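Local coordinates for DUF655 domain-containing protein (Archaeoglobus fulgidus, PDB 2I5H) that is of unknown function but belongs to a helix-hairpin-helix superfamily and may bind nucleic acid, at residues Y20-D25 with M69-I74; L24-Y29 with P43-V48; L55-I60 with I85-R90; E135-V140 with V178-Y183. All blocks are in the same frame, centred on the assembly; numbering follows the deposited sequence.

Interaction 1: Y20-D25 with M69-I74; sequences YAYVLD and MDRVYI
Arg71 rests its stem on Tyr22 and its head on Tyr20. Its CG is anti to the backbone N (chi1 180°), and the chain is extended to NE. Arg71 CB lies over one face of the Tyr22 ring, 3.8 Å from Tyr22 CE1. Arg71 CG is near Tyr22 CZ, and Arg71 CD is 3.6 Å from Tyr22 OH. NE makes a salt bridge with Glu50. The guanidinium stacks flat on Tyr20, planes 19° apart, as a cation-pi pair with Arg71 CZ 3.6 Å from the Tyr20 ring centroid. Arg71 NH2 sits over the ring's rim, nearest Tyr20 CD2, and NH1 near CE1. Tyr73 turns its edge to the opposite face, with Tyr73 CD1 3.5 Å from Tyr20 CZ and the planes at 64°. An alanine for Tyr20 would probably leave the guanidinium unstacked and open a gap beside Tyr73. Between the backbones Val72 N donates to Ala21 O. Tyr20 with Tyr73 and Tyr22 with Arg71 are non-hydrogen-bonded pairs of an antiparallel sheet, here at one of its two outermost strands, 71-73.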
loop_
_atom_site.group_PDB
_atom_site.type_symbol
_atom_site.label_atom_id
_atom_site.label_comp_id
_atom_site.label_asym_id
_atom_site.label_seq_id
_atom_site.Cartn_x
_atom_site.Cartn_y
_atom_site.Cartn_z
ATOM N N TYR A 20 5.027 11.169 2.863
ATOM C CA TYR A 20 3.945 10.870 3.795
ATOM C C TYR A 20 3.706 9.365 3.892
ATOM O O TYR A 20 3.925 8.636 2.930
ATOM C CB TYR A 20 2.655 11.541 3.336
ATOM C CG TYR A 20 2.659 13.043 3.483
ATOM C CD1 TYR A 20 2.321 13.647 4.692
ATOM C CD2 TYR A 20 2.998 13.862 2.409
ATOM C CE1 TYR A 20 2.315 15.035 4.828
ATOM C CE2 TYR A 20 2.996 15.249 2.534
ATOM C CZ TYR A 20 2.652 15.828 3.743
ATOM O OH TYR A 20 2.636 17.200 3.860
ATOM N N ALA A 21 3.258 8.911 5.058
ATOM C CA ALA A 21 2.961 7.493 5.271
ATOM C C ALA A 21 1.726 7.359 6.149
ATOM O O ALA A 21 1.316 8.311 6.821
ATOM C CB ALA A 21 4.148 6.790 5.931
ATOM N N TYR A 22 1.136 6.170 6.141
ATOM C CA TYR A 22 -0.055 5.898 6.936
ATOM C C TYR A 22 0.273 4.898 8.044
ATOM O O TYR A 22 0.989 3.917 7.827
ATOM C CB TYR A 22 -1.170 5.367 6.029
ATOM C CG TYR A 22 -1.864 6.443 5.213
ATOM C CD1 TYR A 22 -3.098 6.958 5.611
ATOM C CD2 TYR A 22 -1.288 6.946 4.049
ATOM C CE1 TYR A 22 -3.746 7.946 4.868
ATOM C CE2 TYR A 22 -1.927 7.937 3.294
ATOM C CZ TYR A 22 -3.154 8.429 3.711
ATOM O OH TYR A 22 -3.798 9.387 2.962
ATOM N N VAL A 23 -0.246 5.165 9.239
ATOM C CA VAL A 23 0.006 4.325 10.396
ATOM C C VAL A 23 -0.684 2.966 10.332
ATOM O O VAL A 23 -1.889 2.876 10.097
ATOM C CB VAL A 23 -0.428 5.043 11.697
ATOM C CG1 VAL A 23 -0.226 4.128 12.887
ATOM C CG2 VAL A 23 0.362 6.330 11.865
ATOM N N LEU A 24 0.100 1.917 10.544
ATOM C CA LEU A 24 -0.396 0.549 10.540
ATOM C C LEU A 24 -0.557 0.036 11.962
ATOM O O LEU A 24 -1.461 -0.749 12.254
ATOM C CB LEU A 24 0.585 -0.371 9.807
ATOM C CG LEU A 24 0.911 -0.081 8.340
ATOM C CD1 LEU A 24 2.046 -0.993 7.883
ATOM C CD2 LEU A 24 -0.324 -0.302 7.482
ATOM N N ASP A 25 0.332 0.483 12.844
ATOM C CA ASP A 25 0.328 0.041 14.229
ATOM C C ASP A 25 1.176 0.986 15.072
ATOM O O ASP A 25 2.267 1.388 14.654
ATOM C CB ASP A 25 0.894 -1.390 14.280
ATOM C CG ASP A 25 0.813 -2.018 15.661
ATOM O OD1 ASP A 25 -0.167 -1.765 16.388
ATOM O OD2 ASP A 25 1.730 -2.787 16.008
ATOM N N MET A 69 -4.416 4.346 10.387
ATOM C CA MET A 69 -4.966 5.120 9.269
ATOM C C MET A 69 -4.554 6.595 9.272
ATOM O O MET A 69 -4.854 7.327 8.327
ATOM C CB MET A 69 -6.499 5.014 9.222
ATOM C CG MET A 69 -7.027 3.619 8.911
ATOM S SD MET A 69 -7.182 3.240 7.136
ATOM C CE MET A 69 -8.883 3.715 6.853
ATOM N N ASP A 70 -3.880 7.041 10.330
ATOM C CA ASP A 70 -3.414 8.428 10.379
ATOM C C ASP A 70 -2.352 8.626 9.301
ATOM O O ASP A 70 -1.540 7.729 9.033
ATOM C CB ASP A 70 -2.776 8.759 11.733
ATOM C CG ASP A 70 -3.765 9.303 12.741
ATOM O OD1 ASP A 70 -4.970 9.394 12.428
ATOM O OD2 ASP A 70 -3.327 9.634 13.859
ATOM N N ARG A 71 -2.353 9.805 8.691
ATOM C CA ARG A 71 -1.376 10.143 7.671
ATOM C C ARG A 71 -0.328 11.000 8.373
ATOM O O ARG A 71 -0.656 12.027 8.971
ATOM C CB ARG A 71 -2.042 10.929 6.539
ATOM C CG ARG A 71 -1.103 11.340 5.422
ATOM C CD ARG A 71 -1.863 12.046 4.307
ATOM N NE ARG A 71 -1.014 12.335 3.154
ATOM C CZ ARG A 71 -0.683 13.556 2.749
ATOM N NH1 ARG A 71 -1.123 14.624 3.404
ATOM N NH2 ARG A 71 0.081 13.711 1.677
ATOM N N VAL A 72 0.929 10.576 8.320
ATOM C CA VAL A 72 1.988 11.319 8.983
ATOM C C VAL A 72 3.076 11.765 8.027
ATOM O O VAL A 72 3.385 11.092 7.044
ATOM C CB VAL A 72 2.639 10.491 10.118
ATOM C CG1 VAL A 72 1.611 10.209 11.203
ATOM C CG2 VAL A 72 3.208 9.180 9.556
ATOM N N TYR A 73 3.648 12.923 8.323
ATOM C CA TYR A 73 4.702 13.469 7.497
ATOM C C TYR A 73 6.030 12.862 7.921
ATOM O O TYR A 73 6.375 12.862 9.104
ATOM C CB TYR A 73 4.745 14.992 7.649
ATOM C CG TYR A 73 5.832 15.647 6.843
ATOM C CD1 TYR A 73 5.746 15.728 5.452
ATOM C CD2 TYR A 73 6.960 16.172 7.466
ATOM C CE1 TYR A 73 6.761 16.315 4.703
ATOM C CE2 TYR A 73 7.981 16.764 6.726
ATOM C CZ TYR A 73 7.872 16.830 5.347
ATOM O OH TYR A 73 8.884 17.405 4.617
ATOM N N ILE A 74 6.762 12.317 6.953
ATOM C CA ILE A 74 8.059 11.719 7.228
ATOM C C ILE A 74 9.150 12.341 6.359
ATOM O O ILE A 74 10.218 11.754 6.174
ATOM C CB ILE A 74 8.028 10.191 6.992
ATOM C CG1 ILE A 74 7.545 9.885 5.572
ATOM C CG2 ILE A 74 7.087 9.541 8.005
ATOM C CD1 ILE A 74 7.710 8.413 5.163
#

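Interaction 2: L24-Y29 with P43-V48; sequences LDFMPY and PLAQVV
Phe26 turns the edge of its ring to Ala45, with Phe26 CD1 4.3 Å from Ala45 CB. Over the centre of one ring face sits the backbone N of Pro28, from its own segment. Pro43 CB and Leu44 O approach obliquely, Pro43 CB 3.9 Å from Phe26 CE1. Phe26 CG is anti to the backbone N (chi1 174°), and the ring beyond it comes nearer to the 43-48 segment. An alanine in place of Phe26 would probably leave Pro43 without its aromatic neighbour and open a gap beside Ala45. The amide of Gln46 is a second flat group. Its OE1 accepts from Thr95 N, and its NE2 is hydrogen-bonded to Glu57 OE1 and Asp93 O, which fixes the turn of the amide. On the same side of the sheet Met27 CE packs 3.9 Å from Gln46 CG. The strands run antiparallel, and Met27 N reaches Leu44 O at 2.7 Å. The pairing is uneven at one end. Leu24 N donates to Gln46 O at 2.8 Å, and Asp25 N reaches the same oxygen weakly at 3.4 Å. This is a classic beta bulge. Next to it Leu24 CD2 meets Val48 CG1 at 3.8 Å, the side chains crossing at about a right angle. Both of these residues also touch Val105 of helix 96-111, while strand 55-60 pairs with the other edge of strand 44-49.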
loop_
_atom_site.group_PDB
_atom_site.type_symbol
_atom_site.label_atom_id
_atom_site.label_comp_id
_atom_site.label_asym_id
_atom_site.label_seq_id
_atom_site.Cartn_x
_atom_site.Cartn_y
_atom_site.Cartn_z
ATOM N N LEU A 24 0.100 1.917 10.544
ATOM C CA LEU A 24 -0.396 0.549 10.540
ATOM C C LEU A 24 -0.557 0.036 11.962
ATOM O O LEU A 24 -1.461 -0.749 12.254
ATOM C CB LEU A 24 0.585 -0.371 9.807
ATOM C CG LEU A 24 0.911 -0.081 8.340
ATOM C CD1 LEU A 24 2.046 -0.993 7.883
ATOM C CD2 LEU A 24 -0.324 -0.302 7.482
ATOM N N ASP A 25 0.332 0.483 12.844
ATOM C CA ASP A 25 0.328 0.041 14.229
ATOM C C ASP A 25 1.176 0.986 15.072
ATOM O O ASP A 25 2.267 1.388 14.654
ATOM C CB ASP A 25 0.894 -1.390 14.280
ATOM C CG ASP A 25 0.813 -2.018 15.661
ATOM O OD1 ASP A 25 -0.167 -1.765 16.388
ATOM O OD2 ASP A 25 1.730 -2.787 16.008
ATOM N N PHE A 26 0.663 1.361 16.240
ATOM C CA PHE A 26 1.405 2.233 17.150
ATOM C C PHE A 26 1.702 1.493 18.453
ATOM O O PHE A 26 0.801 0.907 19.073
ATOM C CB PHE A 26 0.627 3.525 17.443
ATOM C CG PHE A 26 1.281 4.397 18.492
ATOM C CD1 PHE A 26 2.634 4.747 18.388
ATOM C CD2 PHE A 26 0.558 4.840 19.596
ATOM C CE1 PHE A 26 3.254 5.523 19.373
ATOM C CE2 PHE A 26 1.169 5.621 20.592
ATOM C CZ PHE A 26 2.522 5.963 20.480
ATOM N N MET A 27 2.972 1.513 18.857
ATOM C CA MET A 27 3.426 0.845 20.076
ATOM C C MET A 27 4.041 1.844 21.053
ATOM O O MET A 27 5.230 2.181 20.951
ATOM C CB MET A 27 4.477 -0.212 19.736
ATOM C CG MET A 27 3.970 -1.328 18.844
ATOM S SD MET A 27 5.308 -2.312 18.135
ATOM C CE MET A 27 5.600 -1.425 16.632
ATOM N N PRO A 28 3.245 2.323 22.019
ATOM C CA PRO A 28 3.711 3.291 23.024
ATOM C C PRO A 28 5.060 2.932 23.642
ATOM O O PRO A 28 5.908 3.807 23.832
ATOM C CB PRO A 28 2.586 3.279 24.055
ATOM C CG PRO A 28 1.383 3.062 23.210
ATOM C CD PRO A 28 1.823 1.998 22.230
ATOM N N TYR A 29 5.256 1.657 23.973
ATOM C CA TYR A 29 6.525 1.216 24.562
ATOM C C TYR A 29 7.374 0.369 23.625
ATOM O O TYR A 29 8.245 -0.388 24.072
ATOM C CB TYR A 29 6.283 0.431 25.859
ATOM C CG TYR A 29 6.291 1.294 27.097
ATOM C CD1 TYR A 29 5.176 1.366 27.928
ATOM C CD2 TYR A 29 7.412 2.062 27.425
ATOM C CE1 TYR A 29 5.170 2.188 29.057
ATOM C CE2 TYR A 29 7.417 2.888 28.547
ATOM C CZ TYR A 29 6.292 2.949 29.355
ATOM O OH TYR A 29 6.273 3.803 30.437
ATOM N N PRO A 43 8.574 5.166 21.903
ATOM C CA PRO A 43 7.321 4.862 21.213
ATOM C C PRO A 43 7.605 4.683 19.728
ATOM O O PRO A 43 8.311 5.487 19.119
ATOM C CB PRO A 43 6.443 6.077 21.526
ATOM C CG PRO A 43 7.437 7.178 21.821
ATOM C CD PRO A 43 8.520 6.477 22.577
ATOM N N LEU A 44 7.067 3.616 19.151
ATOM C CA LEU A 44 7.292 3.321 17.746
ATOM C C LEU A 44 6.003 3.115 16.967
ATOM O O LEU A 44 4.973 2.763 17.535
ATOM C CB LEU A 44 8.113 2.031 17.603
ATOM C CG LEU A 44 9.497 1.906 18.241
ATOM C CD1 LEU A 44 10.014 0.468 18.057
ATOM C CD2 LEU A 44 10.449 2.920 17.596
ATOM N N ALA A 45 6.072 3.347 15.661
ATOM C CA ALA A 45 4.943 3.089 14.781
ATOM C C ALA A 45 5.453 2.414 13.510
ATOM O O ALA A 45 6.572 2.672 13.061
ATOM C CB ALA A 45 4.221 4.386 14.424
ATOM N N GLN A 46 4.652 1.515 12.950
ATOM C CA GLN A 46 5.032 0.915 11.687
ATOM C C GLN A 46 4.105 1.599 10.698
ATOM O O GLN A 46 2.894 1.685 10.922
ATOM C CB GLN A 46 4.840 -0.601 11.707
ATOM C CG GLN A 46 5.758 -1.288 12.702
ATOM C CD GLN A 46 5.783 -2.791 12.538
ATOM O OE1 GLN A 46 4.774 -3.403 12.185
ATOM N NE2 GLN A 46 6.934 -3.398 12.808
ATOM N N VAL A 47 4.676 2.118 9.620
ATOM C CA VAL A 47 3.891 2.839 8.636
ATOM C C VAL A 47 4.136 2.362 7.215
ATOM O O VAL A 47 5.113 1.666 6.937
ATOM C CB VAL A 47 4.191 4.357 8.716
ATOM C CG1 VAL A 47 3.957 4.859 10.130
ATOM C CG2 VAL A 47 5.642 4.639 8.289
ATOM N N VAL A 48 3.227 2.728 6.319
ATOM C CA VAL A 48 3.361 2.369 4.917
ATOM C C VAL A 48 3.314 3.662 4.102
ATOM O O VAL A 48 2.397 4.471 4.265
ATOM C CB VAL A 48 2.244 1.369 4.466
ATOM C CG1 VAL A 48 0.846 1.953 4.703
ATOM C CG2 VAL A 48 2.429 1.016 3.000
#

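Interaction 3: L55-I60 with I85-R90; sequences LLEVSI and IKRRLR
Ile85 packs on Val58, with Ile85 CG1 4.3 Å from Val58 CG1, in an antiparallel strand pair broken by a classic beta bulge. Lys86 and Arg87 make the bulge, since both face Glu57. Lys86 N donates to Glu57 O at 2.8 Å, and Arg87 N reaches the same oxygen weakly at 3.3 Å. The Lys86 chain bends over Ser59, and its NZ makes a salt bridge with Glu42. With CG between the backbone N and the carbonyl carbon (chi1 56°), the Arg87 chain sets out beside that of Glu57 and points the same way. Arg87 NH2 donates to Glu57 OE2 at 3.0 Å as a salt bridge. The oxygen lies in the guanidinium plane, but NH2 meets it from the syn side, 35° out of the carboxylate plane. The two flat groups are turned 72° apart. Glu57 OE1 is hydrogen-bonded to His31 NE2 and Gln46 NE2, so the buried carboxylate has partners on both oxygens. Arg88 runs extended, its CG 3.4 Å from Leu55 O. Leu89 N donates to Leu55 O at 2.8 Å, from above the carbonyl plane. Leu89 CD2 packs 3.9 Å from Glu57 CB. One water joins Leu55 to Arg88 and Leu89. It accepts from Leu55 N and Arg88 NE and donates to Leu89 O at 2.9 Å.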
loop_
_atom_site.group_PDB
_atom_site.type_symbol
_atom_site.label_atom_id
_atom_site.label_comp_id
_atom_site.label_asym_id
_atom_site.label_seq_id
_atom_site.Cartn_x
_atom_site.Cartn_y
_atom_site.Cartn_z
ATOM N N LEU A 55 7.532 0.103 3.529
ATOM C CA LEU A 55 7.230 -0.203 4.926
ATOM C C LEU A 55 8.352 0.355 5.788
ATOM O O LEU A 55 9.532 0.058 5.560
ATOM C CB LEU A 55 7.128 -1.712 5.154
ATOM C CG LEU A 55 6.078 -2.470 4.338
ATOM C CD1 LEU A 55 6.110 -3.945 4.751
ATOM C CD2 LEU A 55 4.694 -1.892 4.580
ATOM N N LEU A 56 7.982 1.149 6.786
ATOM C CA LEU A 56 8.965 1.771 7.661
ATOM C C LEU A 56 8.603 1.681 9.132
ATOM O O LEU A 56 7.429 1.637 9.503
ATOM C CB LEU A 56 9.107 3.266 7.306
ATOM C CG LEU A 56 9.530 3.659 5.885
ATOM C CD1 LEU A 56 9.313 5.157 5.654
ATOM C CD2 LEU A 56 10.983 3.301 5.682
ATOM N N GLU A 57 9.631 1.649 9.971
ATOM C CA GLU A 57 9.424 1.667 11.404
ATOM C C GLU A 57 9.996 3.031 11.791
ATOM O O GLU A 57 11.106 3.382 11.379
ATOM C CB GLU A 57 10.196 0.542 12.085
ATOM C CG GLU A 57 9.973 0.484 13.578
ATOM C CD GLU A 57 10.204 -0.907 14.146
ATOM O OE1 GLU A 57 9.408 -1.827 13.843
ATOM O OE2 GLU A 57 11.184 -1.077 14.887
ATOM N N VAL A 58 9.223 3.807 12.539
ATOM C CA VAL A 58 9.646 5.144 12.954
ATOM C C VAL A 58 9.384 5.366 14.432
ATOM O O VAL A 58 8.496 4.746 15.009
ATOM C CB VAL A 58 8.854 6.230 12.190
ATOM C CG1 VAL A 58 8.940 5.989 10.696
ATOM C CG2 VAL A 58 7.393 6.208 12.633
ATOM N N SER A 59 10.154 6.257 15.052
ATOM C CA SER A 59 9.900 6.582 16.444
ATOM C C SER A 59 8.876 7.727 16.412
ATOM O O SER A 59 8.781 8.466 15.427
ATOM C CB SER A 59 11.183 7.016 17.160
ATOM O OG SER A 59 11.907 7.959 16.395
ATOM N N ILE A 60 8.103 7.851 17.481
ATOM C CA ILE A 60 7.070 8.881 17.564
ATOM C C ILE A 60 7.432 9.876 18.665
ATOM O O ILE A 60 7.980 9.496 19.692
ATOM C CB ILE A 60 5.687 8.225 17.860
ATOM C CG1 ILE A 60 5.294 7.291 16.705
ATOM C CG2 ILE A 60 4.616 9.291 18.068
ATOM C CD1 ILE A 60 5.166 7.970 15.351
ATOM N N ILE A 85 13.088 8.244 11.496
ATOM C CA ILE A 85 12.815 7.053 10.697
ATOM C C ILE A 85 13.893 6.064 11.141
ATOM O O ILE A 85 15.089 6.332 11.001
ATOM C CB ILE A 85 12.953 7.328 9.187
ATOM C CG1 ILE A 85 11.908 8.360 8.749
ATOM C CG2 ILE A 85 12.758 6.028 8.394
ATOM C CD1 ILE A 85 11.942 8.681 7.265
ATOM N N LYS A 86 13.475 4.924 11.685
ATOM C CA LYS A 86 14.426 3.933 12.187
ATOM C C LYS A 86 15.003 3.003 11.120
ATOM O O LYS A 86 16.227 2.857 10.998
ATOM C CB LYS A 86 13.766 3.079 13.280
ATOM C CG LYS A 86 13.086 3.860 14.403
ATOM C CD LYS A 86 14.067 4.649 15.258
ATOM C CE LYS A 86 14.850 3.753 16.203
ATOM N NZ LYS A 86 15.699 4.562 17.126
ATOM N N ARG A 87 14.127 2.377 10.346
ATOM C CA ARG A 87 14.581 1.430 9.338
ATOM C C ARG A 87 13.454 0.969 8.438
ATOM O O ARG A 87 12.281 0.993 8.818
ATOM C CB ARG A 87 15.169 0.202 10.031
ATOM C CG ARG A 87 14.191 -0.460 10.998
ATOM C CD ARG A 87 14.838 -1.563 11.850
ATOM N NE ARG A 87 14.002 -1.907 13.005
ATOM C CZ ARG A 87 14.282 -2.869 13.882
ATOM N NH1 ARG A 87 15.382 -3.604 13.752
ATOM N NH2 ARG A 87 13.455 -3.104 14.897
ATOM N N ARG A 88 13.824 0.554 7.234
ATOM C CA ARG A 88 12.864 0.038 6.286
ATOM C C ARG A 88 12.586 -1.403 6.720
ATOM O O ARG A 88 13.478 -2.095 7.216
ATOM C CB ARG A 88 13.441 0.074 4.871
ATOM C CG ARG A 88 12.470 -0.424 3.829
ATOM C CD ARG A 88 12.936 -0.087 2.427
ATOM N NE ARG A 88 12.021 -0.639 1.437
ATOM C CZ ARG A 88 12.073 -0.377 0.137
ATOM N NH1 ARG A 88 13.002 0.439 -0.346
ATOM N NH2 ARG A 88 11.190 -0.936 -0.678
ATOM N N LEU A 89 11.353 -1.853 6.517
ATOM C CA LEU A 89 10.945 -3.189 6.940
ATOM C C LEU A 89 10.556 -4.125 5.811
ATOM O O LEU A 89 10.148 -3.686 4.747
ATOM C CB LEU A 89 9.738 -3.076 7.875
ATOM C CG LEU A 89 9.845 -2.144 9.086
ATOM C CD1 LEU A 89 8.479 -2.019 9.754
ATOM C CD2 LEU A 89 10.879 -2.682 10.057
ATOM N N ARG A 90 10.686 -5.427 6.067
ATOM C CA ARG A 90 10.258 -6.449 5.123
ATOM C C ARG A 90 8.856 -6.777 5.633
ATOM O O ARG A 90 8.493 -6.406 6.751
ATOM C CB ARG A 90 11.111 -7.717 5.231
ATOM C CG ARG A 90 12.573 -7.529 4.916
ATOM C CD ARG A 90 13.379 -8.742 5.394
ATOM N NE ARG A 90 13.267 -8.920 6.838
ATOM C CZ ARG A 90 13.911 -9.848 7.540
ATOM N NH1 ARG A 90 14.728 -10.701 6.930
ATOM N NH2 ARG A 90 13.746 -9.915 8.858
HETATM O O HOH W 1 9.571 -1.840 2.609
HETATM O O HOH W 2 14.344 7.658 17.594
#

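Interaction 4: E135-V140 with V178-Y183; sequences ELLPGV and VSRIIY
Leu137 and Arg180 cross at about a right angle where a tight turn packs on helix 173-186. The turn, type II from Leu137 to Val140, comes just before helix 142-154. Its Leu-Pro-Gly-Val sequence and the family of the protein are consistent with the hairpin of a helix-hairpin-helix motif. Such hairpins commonly meet nucleic acid backbones, but no such role is established here. Gly139 takes a backbone conformation in which a side chain would press on the carbonyl O before it. The Leu137 branch CD2 touches the root of the arginine, 3.7 Å from Arg180 CB. Beyond CB the arginine turns sharply. Its chi2 of 59° swings Arg180 CD back to within 3.3 Å of Leu136 O. The guanidinium then lies with one face under Leu136 CB, which sits over its centre. Arg180 NH1 also reaches Leu136 O at 3.2 Å, but the bond is bent and weak. The firmer partner of the group is Glu184, which makes a salt bridge with NE. Pro138 faces the helix backbone, its CD 3.7 Å from Arg180 CA. Pro138 CB meets Ser179 CB at 3.8 Å. Ser179 OG is hydrogen-bonded to Lys175 O. It also shares a water with the turn, and this water donates to Pro138 O at 3.0 Å and lies 3.0 Å from Ser179 OG.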
loop_
_atom_site.group_PDB
_atom_site.type_symbol
_atom_site.label_atom_id
_atom_site.label_comp_id
_atom_site.label_asym_id
_atom_site.label_seq_id
_atom_site.Cartn_x
_atom_site.Cartn_y
_atom_site.Cartn_z
ATOM N N GLU A 135 -2.622 -9.011 -16.356
ATOM C CA GLU A 135 -2.503 -10.354 -15.815
ATOM C C GLU A 135 -1.600 -10.372 -14.590
ATOM O O GLU A 135 -1.583 -11.343 -13.841
ATOM C CB GLU A 135 -1.963 -11.304 -16.884
ATOM C CG GLU A 135 -2.858 -11.409 -18.108
ATOM C CD GLU A 135 -2.286 -12.322 -19.172
ATOM O OE1 GLU A 135 -2.178 -13.541 -18.922
ATOM O OE2 GLU A 135 -1.940 -11.816 -20.259
ATOM N N LEU A 136 -0.845 -9.297 -14.386
ATOM C CA LEU A 136 0.034 -9.213 -13.221
ATOM C C LEU A 136 -0.831 -9.058 -11.973
ATOM O O LEU A 136 -0.412 -9.389 -10.863
ATOM C CB LEU A 136 0.984 -8.019 -13.344
ATOM C CG LEU A 136 2.056 -8.109 -14.434
ATOM C CD1 LEU A 136 2.823 -6.801 -14.508
ATOM C CD2 LEU A 136 2.992 -9.271 -14.137
ATOM N N LEU A 137 -2.045 -8.555 -12.170
ATOM C CA LEU A 137 -2.978 -8.359 -11.069
ATOM C C LEU A 137 -3.571 -9.684 -10.608
ATOM O O LEU A 137 -4.241 -10.376 -11.376
ATOM C CB LEU A 137 -4.106 -7.420 -11.496
ATOM C CG LEU A 137 -3.676 -6.040 -11.990
ATOM C CD1 LEU A 137 -4.903 -5.250 -12.407
ATOM C CD2 LEU A 137 -2.909 -5.311 -10.892
ATOM N N PRO A 138 -3.321 -10.059 -9.344
ATOM C CA PRO A 138 -3.846 -11.314 -8.798
ATOM C C PRO A 138 -5.365 -11.354 -8.949
ATOM O O PRO A 138 -6.067 -10.467 -8.461
ATOM C CB PRO A 138 -3.411 -11.259 -7.335
ATOM C CG PRO A 138 -2.128 -10.486 -7.398
ATOM C CD PRO A 138 -2.485 -9.364 -8.350
ATOM N N GLY A 139 -5.868 -12.376 -9.632
ATOM C CA GLY A 139 -7.302 -12.489 -9.831
ATOM C C GLY A 139 -7.740 -11.999 -11.199
ATOM O O GLY A 139 -8.931 -11.799 -11.446
ATOM N N VAL A 140 -6.775 -11.795 -12.089
ATOM C CA VAL A 140 -7.062 -11.338 -13.444
ATOM C C VAL A 140 -6.293 -12.187 -14.446
ATOM O O VAL A 140 -5.083 -12.028 -14.612
ATOM C CB VAL A 140 -6.673 -9.860 -13.639
ATOM C CG1 VAL A 140 -6.867 -9.457 -15.095
ATOM C CG2 VAL A 140 -7.517 -8.980 -12.736
ATOM N N VAL A 178 -4.855 -3.704 -4.523
ATOM C CA VAL A 178 -4.317 -4.009 -3.198
ATOM C C VAL A 178 -3.586 -5.347 -3.216
ATOM O O VAL A 178 -2.506 -5.477 -2.638
ATOM C CB VAL A 178 -5.436 -4.055 -2.129
ATOM C CG1 VAL A 178 -4.868 -4.527 -0.800
ATOM C CG2 VAL A 178 -6.056 -2.676 -1.975
ATOM N N SER A 179 -4.179 -6.335 -3.882
ATOM C CA SER A 179 -3.578 -7.660 -3.982
ATOM C C SER A 179 -2.216 -7.605 -4.657
ATOM O O SER A 179 -1.282 -8.280 -4.228
ATOM C CB SER A 179 -4.486 -8.611 -4.772
ATOM O OG SER A 179 -5.616 -8.991 -4.014
ATOM N N ARG A 180 -2.104 -6.808 -5.717
ATOM C CA ARG A 180 -0.836 -6.688 -6.428
ATOM C C ARG A 180 0.207 -5.987 -5.565
ATOM O O ARG A 180 1.346 -6.437 -5.472
ATOM C CB ARG A 180 -1.016 -5.928 -7.747
ATOM C CG ARG A 180 0.282 -5.743 -8.536
ATOM C CD ARG A 180 0.927 -7.082 -8.886
ATOM N NE ARG A 180 2.276 -6.918 -9.426
ATOM C CZ ARG A 180 3.041 -7.919 -9.849
ATOM N NH1 ARG A 180 2.596 -9.165 -9.803
ATOM N NH2 ARG A 180 4.261 -7.675 -10.308
ATOM N N ILE A 181 -0.182 -4.889 -4.926
ATOM C CA ILE A 181 0.754 -4.160 -4.073
ATOM C C ILE A 181 1.290 -5.061 -2.963
ATOM O O ILE A 181 2.497 -5.125 -2.727
ATOM C CB ILE A 181 0.087 -2.908 -3.466
ATOM C CG1 ILE A 181 -0.241 -1.918 -4.590
ATOM C CG2 ILE A 181 1.012 -2.263 -2.437
ATOM C CD1 ILE A 181 -1.056 -0.716 -4.147
ATOM N N ILE A 182 0.397 -5.770 -2.286
ATOM C CA ILE A 182 0.821 -6.667 -1.223
ATOM C C ILE A 182 1.745 -7.743 -1.787
ATOM O O ILE A 182 2.730 -8.118 -1.153
ATOM C CB ILE A 182 -0.400 -7.309 -0.531
ATOM C CG1 ILE A 182 -1.094 -6.253 0.337
ATOM C CG2 ILE A 182 0.029 -8.510 0.297
ATOM C CD1 ILE A 182 -2.316 -6.743 1.070
ATOM N N TYR A 183 1.439 -8.227 -2.988
ATOM C CA TYR A 183 2.274 -9.251 -3.605
ATOM C C TYR A 183 3.696 -8.731 -3.805
ATOM O O TYR A 183 4.667 -9.421 -3.503
ATOM C CB TYR A 183 1.701 -9.680 -4.958
ATOM C CG TYR A 183 2.551 -10.725 -5.644
ATOM C CD1 TYR A 183 2.512 -12.058 -5.239
ATOM C CD2 TYR A 183 3.432 -10.372 -6.664
ATOM C CE1 TYR A 183 3.333 -13.016 -5.835
ATOM C CE2 TYR A 183 4.256 -11.322 -7.265
ATOM C CZ TYR A 183 4.202 -12.639 -6.846
ATOM O OH TYR A 183 5.016 -13.578 -7.440
HETATM O O HOH W 3 -7.681 -9.747 -6.035
#

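Overall arrangement
Strand 20-27 comes first and pairs on both edges. Interaction 2 closes a short loop to strand 44-49. Interaction 1 starts from the same strand, closes a longer loop to 71-73 and so encloses interaction 2. Interaction 3 opens at strand 55-60, inside the loop of interaction 1, and closes beyond it at strand 82-88, so these two cross. They are three of the four strand pairings of one five-stranded antiparallel sheet; strands 44-49 and 55-60 make the fourth. Interaction 4 follows in series and joins the 135-140 turn to helix 173-186 in the helical part. Its centre lies about 23 to 27 Å from the other three centres, across the centre of the chain.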